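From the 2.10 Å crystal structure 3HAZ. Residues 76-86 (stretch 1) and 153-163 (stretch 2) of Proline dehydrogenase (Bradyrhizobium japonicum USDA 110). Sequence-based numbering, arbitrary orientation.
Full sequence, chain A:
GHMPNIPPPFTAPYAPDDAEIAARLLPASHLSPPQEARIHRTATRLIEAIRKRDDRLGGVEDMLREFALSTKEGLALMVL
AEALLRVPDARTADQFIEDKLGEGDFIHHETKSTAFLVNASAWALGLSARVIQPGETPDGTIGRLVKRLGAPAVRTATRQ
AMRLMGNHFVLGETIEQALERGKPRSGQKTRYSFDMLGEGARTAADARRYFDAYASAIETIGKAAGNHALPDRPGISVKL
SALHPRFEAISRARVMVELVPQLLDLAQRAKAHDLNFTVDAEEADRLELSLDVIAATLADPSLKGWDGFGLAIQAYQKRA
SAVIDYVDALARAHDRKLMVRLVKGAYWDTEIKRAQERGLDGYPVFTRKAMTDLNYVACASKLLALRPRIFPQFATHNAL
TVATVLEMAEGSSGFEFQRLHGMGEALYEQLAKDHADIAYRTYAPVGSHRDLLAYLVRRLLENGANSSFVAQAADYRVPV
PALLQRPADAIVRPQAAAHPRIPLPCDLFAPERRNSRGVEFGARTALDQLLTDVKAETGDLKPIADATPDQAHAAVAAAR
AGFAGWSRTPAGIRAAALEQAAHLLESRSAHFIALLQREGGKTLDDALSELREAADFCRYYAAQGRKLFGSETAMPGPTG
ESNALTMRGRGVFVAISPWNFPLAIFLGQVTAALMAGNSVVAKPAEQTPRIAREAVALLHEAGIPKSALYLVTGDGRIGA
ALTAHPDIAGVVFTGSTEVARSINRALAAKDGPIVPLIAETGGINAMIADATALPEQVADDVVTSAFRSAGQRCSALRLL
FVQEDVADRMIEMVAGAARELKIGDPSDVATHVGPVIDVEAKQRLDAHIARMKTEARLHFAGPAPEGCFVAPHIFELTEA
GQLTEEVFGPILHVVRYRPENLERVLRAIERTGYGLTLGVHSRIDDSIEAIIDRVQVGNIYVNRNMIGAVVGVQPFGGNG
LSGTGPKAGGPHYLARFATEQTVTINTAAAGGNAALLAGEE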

ATOM      1  N   ALA A  76       0.694  30.825 -32.365  1.00 21.82           N
ATOM      2  CA  ALA A  76       0.810  30.607 -33.806  1.00 20.72           C
ATOM      3  C   ALA A  76      -0.372  31.212 -34.567  1.00 21.00           C
ATOM      4  O   ALA A  76      -0.202  31.760 -35.657  1.00 23.43           O
ATOM      5  N   LEU A  77      -1.569  31.120 -33.995  1.00 21.85           N
ATOM      6  CA  LEU A  77      -2.754  31.629 -34.675  1.00 24.46           C
ATOM      7  C   LEU A  77      -2.800  33.158 -34.638  1.00 21.98           C
ATOM      8  O   LEU A  77      -3.235  33.798 -35.594  1.00 18.95           O
ATOM      9  N   MET A  78      -2.336  33.737 -33.537  1.00 17.85           N
ATOM     10  CA  MET A  78      -2.263  35.192 -33.415  1.00 18.94           C
ATOM     11  C   MET A  78      -1.236  35.790 -34.375  1.00 19.66           C
ATOM     12  O   MET A  78      -1.425  36.886 -34.906  1.00 17.33           O
ATOM     13  N   VAL A  79      -0.144  35.064 -34.586  1.00 20.84           N
ATOM     14  CA  VAL A  79       0.871  35.479 -35.542  1.00 19.00           C
ATOM     15  C   VAL A  79       0.313  35.407 -36.956  1.00 15.92           C
ATOM     16  O   VAL A  79       0.470  36.336 -37.743  1.00 19.90           O
ATOM     17  N   LEU A  80      -0.336  34.295 -37.282  1.00 17.68           N
ATOM     18  CA  LEU A  80      -0.958  34.153 -38.587  1.00 19.19           C
ATOM     19  C   LEU A  80      -2.026  35.242 -38.768  1.00 23.21           C
ATOM     20  O   LEU A  80      -2.153  35.830 -39.841  1.00 23.99           O
ATOM     21  N   ALA A  81      -2.786  35.508 -37.707  1.00 21.74           N
ATOM     22  CA  ALA A  81      -3.815  36.547 -37.735  1.00 14.33           C
ATOM     23  C   ALA A  81      -3.234  37.910 -38.113  1.00 21.10           C
ATOM     24  O   ALA A  81      -3.779  38.595 -38.976  1.00 19.35           O
ATOM     25  N   GLU A  82      -2.122  38.301 -37.491  1.00 22.49           N
ATOM     26  CA  GLU A  82      -1.531  39.608 -37.797  1.00 19.79           C
ATOM     27  C   GLU A  82      -1.060  39.702 -39.253  1.00 22.12           C
ATOM     28  O   GLU A  82      -1.316  40.697 -39.930  1.00 18.11           O
ATOM     29  N   ALA A  83      -0.370  38.671 -39.731  1.00 20.38           N
ATOM     30  CA  ALA A  83       0.027  38.611 -41.134  1.00 24.87           C
ATOM     31  C   ALA A  83      -1.188  38.785 -42.034  1.00 23.71           C
ATOM     32  O   ALA A  83      -1.156  39.568 -42.979  1.00 24.49           O
ATOM     33  N   LEU A  84      -2.263  38.056 -41.739  1.00 16.99           N
ATOM     34  CA  LEU A  84      -3.486  38.144 -42.541  1.00 22.28           C
ATOM     35  C   LEU A  84      -4.153  39.525 -42.477  1.00 24.05           C
ATOM     36  O   LEU A  84      -4.726  39.987 -43.459  1.00 21.10           O
ATOM     37  N   LEU A  85      -4.068  40.183 -41.326  1.00 23.15           N
ATOM     38  CA  LEU A  85      -4.651  41.511 -41.177  1.00 24.37           C
ATOM     39  C   LEU A  85      -3.886  42.563 -41.967  1.00 29.27           C
ATOM     40  O   LEU A  85      -4.420  43.630 -42.275  1.00 25.19           O
ATOM     41  N   ARG A  86      -2.631  42.280 -42.286  1.00 25.42           N
ATOM     42  CA  ARG A  86      -1.809  43.289 -42.930  1.00 29.65           C
ATOM     43  C   ARG A  86      -1.782  43.120 -44.447  1.00 28.18           C
ATOM     44  O   ARG A  86      -1.093  43.855 -45.144  1.00 30.78           O
ATOM     45  N   ALA A 153     -12.606  24.461 -38.040  1.00 19.71           N
ATOM     46  CA  ALA A 153     -12.487  25.087 -36.725  1.00 27.50           C
ATOM     47  C   ALA A 153     -11.221  25.949 -36.638  1.00 32.14           C
ATOM     48  O   ALA A 153     -11.209  26.982 -35.970  1.00 26.76           O
ATOM     49  N   VAL A 154     -10.156  25.519 -37.309  1.00 26.59           N
ATOM     50  CA  VAL A 154      -8.918  26.292 -37.313  1.00 26.06           C
ATOM     51  C   VAL A 154      -9.124  27.634 -38.023  1.00 24.05           C
ATOM     52  O   VAL A 154      -8.623  28.666 -37.574  1.00 23.79           O
ATOM     53  N   ARG A 155      -9.875  27.618 -39.122  1.00 23.17           N
ATOM     54  CA  ARG A 155     -10.220  28.853 -39.821  1.00 22.96           C
ATOM     55  C   ARG A 155     -11.019  29.768 -38.901  1.00 29.10           C
ATOM     56  O   ARG A 155     -10.728  30.962 -38.782  1.00 24.56           O
ATOM     57  N   THR A 156     -12.014  29.195 -38.233  1.00 26.30           N
ATOM     58  CA  THR A 156     -12.824  29.954 -37.283  1.00 22.26           C
ATOM     59  C   THR A 156     -11.967  30.524 -36.150  1.00 22.24           C
ATOM     60  O   THR A 156     -12.099  31.692 -35.792  1.00 19.03           O
ATOM     61  N   ALA A 157     -11.086  29.699 -35.592  1.00 18.08           N
ATOM     62  CA  ALA A 157     -10.172  30.165 -34.551  1.00 21.35           C
ATOM     63  C   ALA A 157      -9.241  31.276 -35.064  1.00 26.32           C
ATOM     64  O   ALA A 157      -8.939  32.230 -34.343  1.00 22.69           O
ATOM     65  N   THR A 158      -8.778  31.141 -36.304  1.00 23.53           N
ATOM     66  CA  THR A 158      -7.906  32.151 -36.904  1.00 24.10           C
ATOM     67  C   THR A 158      -8.631  33.481 -37.099  1.00 26.28           C
ATOM     68  O   THR A 158      -8.051  34.546 -36.872  1.00 24.97           O
ATOM     69  N   ARG A 159      -9.896  33.416 -37.519  1.00 20.91           N
ATOM     70  CA  ARG A 159     -10.710  34.620 -37.682  1.00 25.01           C
ATOM     71  C   ARG A 159     -10.911  35.339 -36.353  1.00 22.26           C
ATOM     72  O   ARG A 159     -10.892  36.568 -36.291  1.00 22.02           O
ATOM     73  N   GLN A 160     -11.107  34.566 -35.287  1.00 23.08           N
ATOM     74  CA  GLN A 160     -11.218  35.138 -33.948  1.00 25.42           C
ATOM     75  C   GLN A 160      -9.908  35.794 -33.522  1.00 20.27           C
ATOM     76  O   GLN A 160      -9.910  36.875 -32.938  1.00 17.93           O
ATOM     77  N   ALA A 161      -8.787  35.137 -33.814  1.00 18.59           N
ATOM     78  CA  ALA A 161      -7.480  35.711 -33.509  1.00 22.93           C
ATOM     79  C   ALA A 161      -7.340  37.045 -34.240  1.00 20.70           C
ATOM     80  O   ALA A 161      -6.746  38.000 -33.727  1.00 26.25           O
ATOM     81  N   MET A 162      -7.901  37.110 -35.443  1.00 17.00           N
ATOM     82  CA  MET A 162      -7.826  38.330 -36.237  1.00 18.45           C
ATOM     83  C   MET A 162      -8.575  39.491 -35.580  1.00 29.73           C
ATOM     84  O   MET A 162      -8.086  40.623 -35.588  1.00 23.35           O
ATOM     85  N   ARG A 163      -9.749  39.230 -35.006  1.00 27.00           N
ATOM     86  CA  ARG A 163     -10.439  40.311 -34.311  1.00 27.59           C
ATOM     87  C   ARG A 163      -9.714  40.706 -33.026  1.00 18.05           C
ATOM     88  O   ARG A 163      -9.725  41.877 -32.635  1.00 21.05           O
TER

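The two helices, 76-85 and 153-163, cross with 68° between their N-to-C directions and an axial separation of 8.1 Å. No hydrogen bond links them, so the 465 Å² they bury rests on apolar and van der Waals contact.

Along stretch 1, Leu 77 is the first residue to point in. Its CA-to-CB bond is directed toward stretch 2, and its m,t rotamer (chi1 -65°, chi2 -177°) sets it as a knob among Val 154, Ala 157, Thr 158 and Ala 161. CD1 of Leu 77 lies 3.9 Å from CB of Ala 157, while its CD2 lies 3.7 Å from OG1 of Thr 158. That hydroxyl is not left unpaired in this apolar setting: OG1 of Thr 158 (chi1 m) donates to O of Val 154, one turn back, at 2.8 Å. Met 78 points away, yet its CA still comes within 4.1 Å of CB of Ala 161. Leu 80 (t,p) starts sideways, but its end swings nearer, CD2 reaching 4.1 Å from CG2 of Thr 158.

The tightest backbone approach is at Ala 81, whose CA is 4.6 Å from CA of Met 162. Its small side chain points toward stretch 2, with CB of Ala 81 3.6 Å from CB of Ala 161 and 3.5 Å from CG of Met 162.

Charge stays outside this contact: Glu 82 points away, and its OE2 forms a salt bridge with NH2 of Arg 86 at 2.9 Å.

Next, Leu 84 and Leu 85, both m,t and both directed toward stretch 2, meet Met 162 (m,t,p), of which stretch 1 covers 94 Å², the largest area of any residue here. CB of Leu 84 is 4.0 Å from CE of Met 162, and CD1 of Leu 84 is 3.9 Å from CG2 of Thr 158. CD2 of Leu 85 is 3.9 Å from CE of Met 162, whereas its CD1 packs 3.3 Å from the backbone O of Met 162.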

ATOM      1  CB  ALA A  76       0.949  29.117 -34.122  1.00 21.54           C
ATOM      2  CB  LEU A  77      -4.028  31.025 -34.082  1.00 18.09           C
ATOM      3  CG  LEU A  77      -4.178  29.511 -34.274  1.00 29.95           C
ATOM      4  CD1 LEU A  77      -5.508  29.033 -33.721  1.00 29.44           C
ATOM      5  CD2 LEU A  77      -4.030  29.117 -35.737  1.00 29.58           C
ATOM      6  CB  MET A  78      -1.945  35.589 -31.969  1.00 13.38           C
ATOM      7  CG  MET A  78      -3.096  35.302 -30.995  1.00 24.96           C
ATOM      8  SD  MET A  78      -2.672  35.686 -29.283  1.00 34.82           S
ATOM      9  CE  MET A  78      -3.086  37.428 -29.206  1.00 36.31           C
ATOM     10  CB  VAL A  79       2.139  34.605 -35.432  1.00 21.53           C
ATOM     11  CG1 VAL A  79       3.060  34.827 -36.638  1.00 19.20           C
ATOM     12  CG2 VAL A  79       2.870  34.903 -34.134  1.00 16.35           C
ATOM     13  CB  LEU A  80      -1.580  32.762 -38.731  1.00 17.15           C
ATOM     14  CG  LEU A  80      -2.354  32.502 -40.023  1.00 20.34           C
ATOM     15  CD1 LEU A  80      -1.467  32.761 -41.244  1.00 22.39           C
ATOM     16  CD2 LEU A  80      -2.907  31.086 -40.048  1.00 23.22           C
ATOM     17  CB  ALA A  81      -4.559  36.623 -36.396  1.00 12.28           C
ATOM     18  CB  GLU A  82      -0.394  39.958 -36.829  1.00 23.19           C
ATOM     19  CG  GLU A  82       0.265  41.318 -37.103  1.00 24.00           C
ATOM     20  CD  GLU A  82      -0.703  42.488 -36.964  1.00 23.77           C
ATOM     21  OE1 GLU A  82      -1.829  42.269 -36.479  1.00 26.41           O
ATOM     22  OE2 GLU A  82      -0.344  43.628 -37.331  1.00 21.30           O
ATOM     23  CB  ALA A  83       0.726  37.283 -41.441  1.00 25.08           C
ATOM     24  CB  LEU A  84      -4.475  37.041 -42.151  1.00 21.56           C
ATOM     25  CG  LEU A  84      -4.044  35.647 -42.618  1.00 29.73           C
ATOM     26  CD1 LEU A  84      -4.815  34.547 -41.900  1.00 23.74           C
ATOM     27  CD2 LEU A  84      -4.199  35.523 -44.128  1.00 30.54           C
ATOM     28  CB  LEU A  85      -4.697  41.928 -39.707  1.00 23.99           C
ATOM     29  CG  LEU A  85      -5.760  41.304 -38.805  1.00 26.16           C
ATOM     30  CD1 LEU A  85      -5.505  41.712 -37.356  1.00 21.73           C
ATOM     31  CD2 LEU A  85      -7.164  41.712 -39.247  1.00 24.18           C
ATOM     32  CB  ARG A  86      -0.397  43.286 -42.342  1.00 27.51           C
ATOM     33  CG  ARG A  86      -0.365  43.431 -40.829  1.00 24.16           C
ATOM     34  CD  ARG A  86      -0.494  44.881 -40.366  1.00 29.84           C
ATOM     35  NE  ARG A  86      -1.827  45.446 -40.580  1.00 29.49           N
ATOM     36  CZ  ARG A  86      -2.773  45.531 -39.649  1.00 31.49           C
ATOM     37  NH1 ARG A  86      -3.944  46.071 -39.950  1.00 28.90           N
ATOM     38  NH2 ARG A  86      -2.559  45.082 -38.419  1.00 27.35           N
ATOM     39  CB  ALA A 153     -12.506  24.033 -35.613  1.00 27.00           C
ATOM     40  CB  VAL A 154      -7.744  25.505 -37.941  1.00 24.38           C
ATOM     41  CG1 VAL A 154      -6.494  26.409 -38.091  1.00 17.78           C
ATOM     42  CG2 VAL A 154      -7.439  24.265 -37.101  1.00 24.25           C
ATOM     43  CB  ARG A 155     -10.999  28.560 -41.112  1.00 18.23           C
ATOM     44  CG  ARG A 155     -10.205  27.724 -42.108  1.00 25.16           C
ATOM     45  CD  ARG A 155     -10.970  27.443 -43.400  1.00 29.59           C
ATOM     46  NE  ARG A 155     -10.193  26.551 -44.256  1.00 34.40           N
ATOM     47  CZ  ARG A 155     -10.548  25.309 -44.574  1.00 33.94           C
ATOM     48  NH1 ARG A 155     -11.697  24.809 -44.137  1.00 28.30           N
ATOM     49  NH2 ARG A 155      -9.754  24.572 -45.341  1.00 31.20           N
ATOM     50  CB  THR A 156     -13.942  29.082 -36.702  1.00 22.14           C
ATOM     51  OG1 THR A 156     -14.765  28.608 -37.773  1.00 29.00           O
ATOM     52  CG2 THR A 156     -14.791  29.884 -35.730  1.00 26.06           C
ATOM     53  CB  ALA A 157      -9.361  29.000 -33.988  1.00 16.80           C
ATOM     54  CB  THR A 158      -7.332  31.685 -38.260  1.00 20.51           C
ATOM     55  OG1 THR A 158      -6.533  30.507 -38.071  1.00 19.59           O
ATOM     56  CG2 THR A 158      -6.479  32.778 -38.874  1.00 15.82           C
ATOM     57  CB  ARG A 159     -12.068  34.294 -38.312  1.00 21.20           C
ATOM     58  CG  ARG A 159     -11.969  33.858 -39.763  1.00 28.22           C
ATOM     59  CD  ARG A 159     -13.330  33.861 -40.450  1.00 34.06           C
ATOM     60  NE  ARG A 159     -13.265  33.239 -41.768  1.00 36.35           N
ATOM     61  CZ  ARG A 159     -12.894  33.876 -42.872  1.00 38.28           C
ATOM     62  NH1 ARG A 159     -12.559  35.161 -42.811  1.00 34.16           N
ATOM     63  NH2 ARG A 159     -12.851  33.226 -44.031  1.00 38.89           N
ATOM     64  CB  GLN A 160     -11.617  34.057 -32.944  1.00 26.09           C
ATOM     65  CG  GLN A 160     -12.000  34.586 -31.586  1.00 30.62           C
ATOM     66  CD  GLN A 160     -12.527  33.486 -30.676  1.00 41.88           C
ATOM     67  OE1 GLN A 160     -13.132  32.514 -31.137  1.00 41.39           O
ATOM     68  NE2 GLN A 160     -12.294  33.634 -29.380  1.00 37.12           N
ATOM     69  CB  ALA A 161      -6.343  34.738 -33.908  1.00 14.32           C
ATOM     70  CB  MET A 162      -8.319  38.093 -37.670  1.00 20.11           C
ATOM     71  CG  MET A 162      -7.322  37.295 -38.514  1.00 23.93           C
ATOM     72  SD  MET A 162      -7.959  36.771 -40.120  1.00 27.14           S
ATOM     73  CE  MET A 162      -8.061  38.341 -40.985  1.00 31.10           C
ATOM     74  CB  ARG A 163     -11.938  40.034 -34.076  1.00 35.23           C
ATOM     75  CG  ARG A 163     -12.317  38.600 -33.762  1.00 47.16           C
ATOM     76  CD  ARG A 163     -13.814  38.379 -33.995  1.00 57.21           C
ATOM     77  NE  ARG A 163     -14.226  36.999 -33.734  1.00 62.12           N
ATOM     78  CZ  ARG A 163     -14.321  36.052 -34.665  1.00 60.79           C
ATOM     79  NH1 ARG A 163     -14.700  34.824 -34.332  1.00 62.08           N
ATOM     80  NH2 ARG A 163     -14.037  36.330 -35.930  1.00 58.38           N
TER